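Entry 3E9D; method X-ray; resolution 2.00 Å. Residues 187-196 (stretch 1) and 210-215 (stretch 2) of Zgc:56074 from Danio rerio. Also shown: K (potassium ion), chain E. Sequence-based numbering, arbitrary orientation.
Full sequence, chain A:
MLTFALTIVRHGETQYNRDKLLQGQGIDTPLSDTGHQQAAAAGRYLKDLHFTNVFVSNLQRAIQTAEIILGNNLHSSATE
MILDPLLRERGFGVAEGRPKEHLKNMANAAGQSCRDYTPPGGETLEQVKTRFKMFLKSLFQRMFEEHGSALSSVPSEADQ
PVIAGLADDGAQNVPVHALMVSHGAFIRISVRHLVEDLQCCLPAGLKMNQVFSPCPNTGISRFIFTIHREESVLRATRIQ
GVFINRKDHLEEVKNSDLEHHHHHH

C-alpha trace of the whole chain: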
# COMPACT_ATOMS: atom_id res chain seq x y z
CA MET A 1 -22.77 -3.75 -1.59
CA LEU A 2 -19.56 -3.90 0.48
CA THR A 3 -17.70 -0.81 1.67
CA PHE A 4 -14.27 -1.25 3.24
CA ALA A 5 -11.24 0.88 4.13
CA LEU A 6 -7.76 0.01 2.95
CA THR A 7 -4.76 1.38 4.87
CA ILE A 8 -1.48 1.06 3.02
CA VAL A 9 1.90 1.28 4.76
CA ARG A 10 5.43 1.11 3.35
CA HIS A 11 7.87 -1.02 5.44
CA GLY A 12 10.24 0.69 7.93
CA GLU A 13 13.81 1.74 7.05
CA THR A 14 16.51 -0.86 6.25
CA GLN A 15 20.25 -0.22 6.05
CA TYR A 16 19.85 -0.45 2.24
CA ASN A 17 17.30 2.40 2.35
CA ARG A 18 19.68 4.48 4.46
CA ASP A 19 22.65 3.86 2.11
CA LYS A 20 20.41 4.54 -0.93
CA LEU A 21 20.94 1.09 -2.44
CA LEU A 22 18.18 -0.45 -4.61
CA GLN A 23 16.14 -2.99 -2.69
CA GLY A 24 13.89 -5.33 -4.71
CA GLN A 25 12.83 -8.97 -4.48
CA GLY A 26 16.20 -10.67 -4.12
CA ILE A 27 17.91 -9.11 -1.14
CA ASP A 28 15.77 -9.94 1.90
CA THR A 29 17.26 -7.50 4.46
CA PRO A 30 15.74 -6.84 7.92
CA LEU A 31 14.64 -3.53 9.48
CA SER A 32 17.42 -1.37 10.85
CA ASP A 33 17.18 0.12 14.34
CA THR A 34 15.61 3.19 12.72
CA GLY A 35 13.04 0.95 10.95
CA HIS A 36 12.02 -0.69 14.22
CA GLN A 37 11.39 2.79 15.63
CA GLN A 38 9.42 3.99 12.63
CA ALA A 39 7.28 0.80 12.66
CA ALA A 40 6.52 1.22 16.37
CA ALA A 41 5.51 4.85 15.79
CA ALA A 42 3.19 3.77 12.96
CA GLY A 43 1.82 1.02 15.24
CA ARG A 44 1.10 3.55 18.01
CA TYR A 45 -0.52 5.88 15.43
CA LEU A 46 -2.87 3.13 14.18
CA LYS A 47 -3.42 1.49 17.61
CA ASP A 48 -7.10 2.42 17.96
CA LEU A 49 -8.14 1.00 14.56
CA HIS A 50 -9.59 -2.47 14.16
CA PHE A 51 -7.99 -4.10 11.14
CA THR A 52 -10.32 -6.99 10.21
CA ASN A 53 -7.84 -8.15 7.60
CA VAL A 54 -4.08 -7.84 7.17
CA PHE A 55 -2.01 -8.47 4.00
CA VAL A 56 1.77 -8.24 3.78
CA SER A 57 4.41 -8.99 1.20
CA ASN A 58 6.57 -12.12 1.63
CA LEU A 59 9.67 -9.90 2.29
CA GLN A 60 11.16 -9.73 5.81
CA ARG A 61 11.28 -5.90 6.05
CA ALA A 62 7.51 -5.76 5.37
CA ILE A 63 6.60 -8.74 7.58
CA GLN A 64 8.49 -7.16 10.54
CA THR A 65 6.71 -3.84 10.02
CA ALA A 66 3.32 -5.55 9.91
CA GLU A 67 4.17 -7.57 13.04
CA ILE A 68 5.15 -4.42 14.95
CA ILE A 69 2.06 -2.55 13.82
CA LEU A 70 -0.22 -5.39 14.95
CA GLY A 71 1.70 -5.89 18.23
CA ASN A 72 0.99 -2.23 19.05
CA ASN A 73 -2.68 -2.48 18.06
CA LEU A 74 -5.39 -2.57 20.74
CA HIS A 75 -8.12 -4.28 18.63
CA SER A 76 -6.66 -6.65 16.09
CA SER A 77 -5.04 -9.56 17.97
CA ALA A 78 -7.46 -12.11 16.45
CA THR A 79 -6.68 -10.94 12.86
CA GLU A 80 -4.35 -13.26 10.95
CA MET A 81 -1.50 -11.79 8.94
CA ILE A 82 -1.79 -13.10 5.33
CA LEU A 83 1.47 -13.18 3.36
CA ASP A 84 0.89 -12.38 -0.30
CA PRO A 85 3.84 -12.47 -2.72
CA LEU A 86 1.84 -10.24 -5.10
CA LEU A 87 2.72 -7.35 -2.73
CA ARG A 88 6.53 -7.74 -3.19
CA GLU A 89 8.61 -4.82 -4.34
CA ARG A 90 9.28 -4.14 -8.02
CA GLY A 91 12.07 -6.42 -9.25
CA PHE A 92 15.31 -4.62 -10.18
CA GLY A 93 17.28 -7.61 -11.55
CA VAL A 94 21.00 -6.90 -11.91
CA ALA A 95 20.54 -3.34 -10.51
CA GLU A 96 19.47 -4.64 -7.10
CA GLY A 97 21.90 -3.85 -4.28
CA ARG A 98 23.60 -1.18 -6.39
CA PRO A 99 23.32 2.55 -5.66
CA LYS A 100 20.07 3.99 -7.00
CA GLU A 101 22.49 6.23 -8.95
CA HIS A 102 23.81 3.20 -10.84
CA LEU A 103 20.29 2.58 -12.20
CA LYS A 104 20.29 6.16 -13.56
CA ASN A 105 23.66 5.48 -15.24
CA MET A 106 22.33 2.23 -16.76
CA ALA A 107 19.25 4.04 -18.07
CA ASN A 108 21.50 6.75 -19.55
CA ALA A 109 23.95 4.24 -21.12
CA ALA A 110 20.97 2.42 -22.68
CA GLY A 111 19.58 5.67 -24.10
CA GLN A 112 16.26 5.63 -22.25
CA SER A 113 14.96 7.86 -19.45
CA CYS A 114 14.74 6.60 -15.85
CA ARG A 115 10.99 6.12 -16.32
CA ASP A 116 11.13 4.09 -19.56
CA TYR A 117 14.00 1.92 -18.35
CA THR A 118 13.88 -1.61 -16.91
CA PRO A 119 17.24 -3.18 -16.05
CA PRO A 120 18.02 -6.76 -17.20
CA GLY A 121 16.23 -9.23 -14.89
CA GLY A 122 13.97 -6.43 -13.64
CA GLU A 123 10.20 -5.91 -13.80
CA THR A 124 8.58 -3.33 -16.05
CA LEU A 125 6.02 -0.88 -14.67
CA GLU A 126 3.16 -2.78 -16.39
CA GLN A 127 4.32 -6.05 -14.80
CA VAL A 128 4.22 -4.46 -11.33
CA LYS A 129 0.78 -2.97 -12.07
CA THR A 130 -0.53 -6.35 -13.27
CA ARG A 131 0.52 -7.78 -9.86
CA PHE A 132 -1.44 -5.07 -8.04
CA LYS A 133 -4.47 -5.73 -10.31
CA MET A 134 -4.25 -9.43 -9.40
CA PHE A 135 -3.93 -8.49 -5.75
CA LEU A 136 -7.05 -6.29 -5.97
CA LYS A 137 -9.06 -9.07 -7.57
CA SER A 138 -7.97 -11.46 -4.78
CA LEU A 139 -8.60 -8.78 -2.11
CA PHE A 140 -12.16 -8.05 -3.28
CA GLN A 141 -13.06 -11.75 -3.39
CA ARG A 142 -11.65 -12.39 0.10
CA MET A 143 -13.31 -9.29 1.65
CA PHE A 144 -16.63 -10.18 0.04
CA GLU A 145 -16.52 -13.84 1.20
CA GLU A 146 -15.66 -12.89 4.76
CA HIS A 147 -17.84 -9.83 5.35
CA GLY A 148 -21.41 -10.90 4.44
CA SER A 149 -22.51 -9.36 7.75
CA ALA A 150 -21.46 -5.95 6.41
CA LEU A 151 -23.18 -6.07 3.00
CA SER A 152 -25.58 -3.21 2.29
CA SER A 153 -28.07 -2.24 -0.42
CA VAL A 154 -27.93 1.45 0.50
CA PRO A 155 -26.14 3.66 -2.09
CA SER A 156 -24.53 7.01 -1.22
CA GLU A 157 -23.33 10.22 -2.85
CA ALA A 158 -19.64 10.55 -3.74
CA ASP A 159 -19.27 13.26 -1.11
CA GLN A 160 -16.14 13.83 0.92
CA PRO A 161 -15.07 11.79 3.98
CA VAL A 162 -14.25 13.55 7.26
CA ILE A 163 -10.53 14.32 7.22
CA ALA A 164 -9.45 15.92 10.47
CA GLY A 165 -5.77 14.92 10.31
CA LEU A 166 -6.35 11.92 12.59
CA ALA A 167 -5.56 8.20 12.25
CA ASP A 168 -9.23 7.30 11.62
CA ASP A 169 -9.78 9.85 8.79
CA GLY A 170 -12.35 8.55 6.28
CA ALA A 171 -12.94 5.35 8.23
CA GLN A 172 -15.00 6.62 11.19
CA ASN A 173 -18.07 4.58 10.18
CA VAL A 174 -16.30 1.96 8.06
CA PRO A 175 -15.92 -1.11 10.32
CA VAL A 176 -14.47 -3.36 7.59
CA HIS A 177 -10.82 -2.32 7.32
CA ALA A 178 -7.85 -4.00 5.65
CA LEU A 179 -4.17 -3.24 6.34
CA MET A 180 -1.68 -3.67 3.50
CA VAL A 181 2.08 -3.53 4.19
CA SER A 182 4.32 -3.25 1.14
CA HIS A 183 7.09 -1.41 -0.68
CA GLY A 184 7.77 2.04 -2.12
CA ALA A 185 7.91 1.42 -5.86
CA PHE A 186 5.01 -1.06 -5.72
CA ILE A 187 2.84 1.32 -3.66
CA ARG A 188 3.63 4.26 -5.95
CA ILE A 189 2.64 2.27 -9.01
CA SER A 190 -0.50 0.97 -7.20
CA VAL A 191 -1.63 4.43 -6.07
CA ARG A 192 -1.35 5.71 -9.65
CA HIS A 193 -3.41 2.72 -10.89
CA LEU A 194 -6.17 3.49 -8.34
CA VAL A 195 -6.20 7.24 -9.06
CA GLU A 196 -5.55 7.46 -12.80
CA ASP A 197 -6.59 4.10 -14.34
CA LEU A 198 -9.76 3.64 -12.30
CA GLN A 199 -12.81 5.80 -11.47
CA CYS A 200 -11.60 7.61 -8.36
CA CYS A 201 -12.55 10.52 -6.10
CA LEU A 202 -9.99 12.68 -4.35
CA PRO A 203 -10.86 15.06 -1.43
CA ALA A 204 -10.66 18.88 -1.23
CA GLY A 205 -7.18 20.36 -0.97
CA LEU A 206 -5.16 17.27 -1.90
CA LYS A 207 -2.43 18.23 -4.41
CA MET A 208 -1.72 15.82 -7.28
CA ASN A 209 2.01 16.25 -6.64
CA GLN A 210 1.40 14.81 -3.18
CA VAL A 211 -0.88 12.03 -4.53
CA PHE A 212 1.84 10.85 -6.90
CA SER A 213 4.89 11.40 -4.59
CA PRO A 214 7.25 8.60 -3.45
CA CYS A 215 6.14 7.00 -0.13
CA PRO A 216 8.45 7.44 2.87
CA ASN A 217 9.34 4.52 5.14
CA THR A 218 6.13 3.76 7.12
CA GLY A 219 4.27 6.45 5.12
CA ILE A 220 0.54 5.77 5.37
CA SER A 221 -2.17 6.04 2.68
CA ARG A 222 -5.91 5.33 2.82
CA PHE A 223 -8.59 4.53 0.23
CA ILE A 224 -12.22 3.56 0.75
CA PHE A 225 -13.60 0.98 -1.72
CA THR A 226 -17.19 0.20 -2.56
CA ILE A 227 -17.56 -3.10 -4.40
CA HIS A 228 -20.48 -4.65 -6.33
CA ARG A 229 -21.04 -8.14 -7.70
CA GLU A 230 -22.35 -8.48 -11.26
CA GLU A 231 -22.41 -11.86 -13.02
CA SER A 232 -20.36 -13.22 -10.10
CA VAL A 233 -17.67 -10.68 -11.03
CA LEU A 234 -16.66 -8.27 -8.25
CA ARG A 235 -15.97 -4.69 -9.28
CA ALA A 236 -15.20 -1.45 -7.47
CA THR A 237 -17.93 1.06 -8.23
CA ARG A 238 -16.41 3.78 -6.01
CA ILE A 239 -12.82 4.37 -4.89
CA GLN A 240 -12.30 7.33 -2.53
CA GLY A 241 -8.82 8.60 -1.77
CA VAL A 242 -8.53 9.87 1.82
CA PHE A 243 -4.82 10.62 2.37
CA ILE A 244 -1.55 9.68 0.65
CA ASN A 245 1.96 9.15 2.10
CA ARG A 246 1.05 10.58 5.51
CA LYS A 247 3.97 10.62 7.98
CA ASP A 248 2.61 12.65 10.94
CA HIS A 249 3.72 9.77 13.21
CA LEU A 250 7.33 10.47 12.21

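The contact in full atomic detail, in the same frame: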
# COMPACT_ATOMS: atom_id res chain seq x y z
N ILE A 187 3.91 0.47 -4.15
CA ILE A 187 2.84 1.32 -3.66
C ILE A 187 2.63 2.52 -4.59
O ILE A 187 1.50 2.90 -4.86
CB ILE A 187 3.08 1.78 -2.16
CG1 ILE A 187 2.86 0.60 -1.19
CG2 ILE A 187 2.17 2.94 -1.80
CD1 ILE A 187 3.54 0.80 0.21
N ARG A 188 3.73 3.11 -5.06
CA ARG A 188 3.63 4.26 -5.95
C ARG A 188 2.89 3.89 -7.22
O ARG A 188 1.98 4.60 -7.64
CB ARG A 188 5.01 4.82 -6.31
CG ARG A 188 4.92 6.26 -6.80
CD ARG A 188 6.32 6.88 -6.89
NE ARG A 188 6.24 8.30 -7.22
CZ ARG A 188 7.29 9.06 -7.56
NH1 ARG A 188 8.49 8.51 -7.62
NH2 ARG A 188 7.12 10.35 -7.83
N ILE A 189 3.29 2.76 -7.81
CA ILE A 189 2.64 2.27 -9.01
C ILE A 189 1.16 1.96 -8.75
O ILE A 189 0.29 2.29 -9.57
CB ILE A 189 3.42 1.07 -9.62
CG1 ILE A 189 4.77 1.58 -10.18
CG2 ILE A 189 2.60 0.36 -10.73
CD1 ILE A 189 5.87 0.49 -10.35
N SER A 190 0.87 1.35 -7.59
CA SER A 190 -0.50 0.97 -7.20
C SER A 190 -1.40 2.18 -6.98
O SER A 190 -2.55 2.19 -7.45
CB SER A 190 -0.47 0.11 -5.94
OG SER A 190 0.27 -1.09 -6.18
N VAL A 191 -0.89 3.19 -6.27
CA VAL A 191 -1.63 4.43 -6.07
C VAL A 191 -2.01 5.06 -7.41
O VAL A 191 -3.16 5.48 -7.59
CB VAL A 191 -0.83 5.44 -5.17
CG1 VAL A 191 -1.44 6.82 -5.22
CG2 VAL A 191 -0.81 4.94 -3.71
N ARG A 192 -1.05 5.12 -8.34
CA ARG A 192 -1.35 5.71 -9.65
C ARG A 192 -2.42 4.90 -10.41
O ARG A 192 -3.27 5.47 -11.09
CB ARG A 192 -0.09 5.87 -10.53
CG ARG A 192 -0.40 6.63 -11.86
CD ARG A 192 0.85 6.94 -12.70
NE ARG A 192 1.65 8.04 -12.16
CZ ARG A 192 1.44 9.34 -12.43
NH1 ARG A 192 0.43 9.73 -13.20
NH2 ARG A 192 2.25 10.25 -11.89
N HIS A 193 -2.37 3.57 -10.29
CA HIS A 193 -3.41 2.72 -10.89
C HIS A 193 -4.81 3.07 -10.33
O HIS A 193 -5.75 3.30 -11.08
CB HIS A 193 -3.13 1.23 -10.68
CG HIS A 193 -4.25 0.36 -11.15
ND1 HIS A 193 -4.60 0.26 -12.49
CD2 HIS A 193 -5.12 -0.44 -10.48
CE1 HIS A 193 -5.64 -0.55 -12.61
NE2 HIS A 193 -5.96 -1.00 -11.41
N LEU A 194 -4.91 3.12 -9.01
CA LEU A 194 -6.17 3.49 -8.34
C LEU A 194 -6.69 4.86 -8.77
O LEU A 194 -7.87 5.00 -9.10
CB LEU A 194 -5.97 3.46 -6.83
CG LEU A 194 -5.79 2.08 -6.16
CD1 LEU A 194 -5.66 2.25 -4.66
CD2 LEU A 194 -6.91 1.07 -6.49
N VAL A 195 -5.80 5.85 -8.83
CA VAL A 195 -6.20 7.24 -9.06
C VAL A 195 -6.44 7.55 -10.54
O VAL A 195 -7.46 8.15 -10.90
CB VAL A 195 -5.16 8.21 -8.46
CG1 VAL A 195 -5.45 9.64 -8.89
CG2 VAL A 195 -5.18 8.08 -6.92
N GLU A 196 -5.52 7.12 -11.39
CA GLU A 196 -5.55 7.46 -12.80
C GLU A 196 -6.31 6.43 -13.66
O GLU A 196 -7.20 6.79 -14.44
CB GLU A 196 -4.11 7.67 -13.29
CG GLU A 196 -3.97 8.65 -14.41
CD GLU A 196 -2.51 9.01 -14.69
OE1 GLU A 196 -2.26 10.20 -15.01
OE2 GLU A 196 -1.65 8.11 -14.59
N GLN A 210 1.40 15.64 -4.37
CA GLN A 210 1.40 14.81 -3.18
C GLN A 210 0.87 13.41 -3.49
O GLN A 210 1.49 12.41 -3.10
CB GLN A 210 0.60 15.45 -2.04
CG GLN A 210 0.49 14.60 -0.77
CD GLN A 210 1.84 14.35 -0.11
OE1 GLN A 210 2.79 15.08 -0.37
NE2 GLN A 210 1.92 13.32 0.74
N VAL A 211 -0.27 13.33 -4.16
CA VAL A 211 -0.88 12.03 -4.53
C VAL A 211 0.14 11.11 -5.18
O VAL A 211 0.21 9.93 -4.86
CB VAL A 211 -2.09 12.21 -5.48
CG1 VAL A 211 -2.63 10.86 -5.92
CG2 VAL A 211 -3.18 13.02 -4.79
N PHE A 212 0.93 11.65 -6.11
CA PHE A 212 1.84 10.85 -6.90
C PHE A 212 3.30 10.82 -6.38
O PHE A 212 4.19 10.32 -7.07
CB PHE A 212 1.80 11.31 -8.37
CG PHE A 212 0.44 11.13 -9.02
CD1 PHE A 212 -0.19 9.88 -9.03
CD2 PHE A 212 -0.20 12.21 -9.63
CE1 PHE A 212 -1.44 9.70 -9.65
CE2 PHE A 212 -1.47 12.04 -10.23
CZ PHE A 212 -2.08 10.79 -10.25
N SER A 213 3.53 11.34 -5.17
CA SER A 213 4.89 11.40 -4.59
C SER A 213 5.41 10.02 -4.14
O SER A 213 4.62 9.08 -3.98
CB SER A 213 4.91 12.41 -3.43
OG SER A 213 4.08 11.96 -2.37
N PRO A 214 6.74 9.87 -3.97
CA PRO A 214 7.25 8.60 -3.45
C PRO A 214 6.87 8.44 -1.96
O PRO A 214 6.81 9.45 -1.24
CB PRO A 214 8.77 8.70 -3.63
CG PRO A 214 9.09 10.17 -3.79
CD PRO A 214 7.80 10.89 -4.18
N CYS A 215 6.57 7.23 -1.52
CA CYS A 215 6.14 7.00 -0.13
C CYS A 215 7.34 6.87 0.80
O CYS A 215 8.27 6.11 0.51
CB CYS A 215 5.28 5.75 -0.01
SG CYS A 215 4.51 5.61 1.65
K K E . -9.37 8.43 -12.76
O HOH W 1 4.80 9.85 -10.20
O HOH W 2 -8.90 10.39 -10.27

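The strongest polar link joins the side chain of Arg188, on the helix of residues 187-196, to the backbone just where the second stretch leaves its own helix. Phe212 is the first residue there to abandon helical phi/psi, and its carbonyl accepts two hydrogen bonds from one guanidinium: Arg188 NE lies 2.9 Å from Phe212 O and Arg188 NH2 lies 3.0 Å from the same oxygen. Arginine suits this place because NE and NH2 present two N-H groups side by side, and the carbonyl oxygen sits at the guanidinium edge, near its plane, where both can reach it. A nearly fully extended side chain (t at chi1, chi2 and chi3) carries the group across, and Pro214 N lies over one of its faces.

One turn further along, Arg192 uses its guanidinium differently. It lies flat on the Phe212 ring, with planes at 13°, and CZ of Arg192 stands 3.9 Å from the centroid of the Phe212 ring, a cation-pi stack. The CA-to-CB bond of Arg192 points sideways, but chi3 in the m well helps fold its end over the aromatic face. Stacking leaves the N-H groups free around the edge: Arg192 NH1 forms a salt bridge with Glu196 OE2 at 3.0 Å, within the same helix, while water 1 accepts from Arg192 NH2 (3.1 Å to its O) and donates to Phe212 O (3.2 Å).

Beneath these polar contacts lies buried apolar packing. Val195 CG1 meets Phe212 CZ at 3.8 Å, and Val195 CG2 meets Val211 CG1 at 3.9 Å. Val191 CG1 adds a looser contact with Val211 CG1, at 4.3 Å. Valines suit this buried place because their short, branched side chains are wholly apolar and bring no polar groups that would need partners. Phe212, the most heavily covered residue, unites both layers; altogether the stretches bury 485 Å².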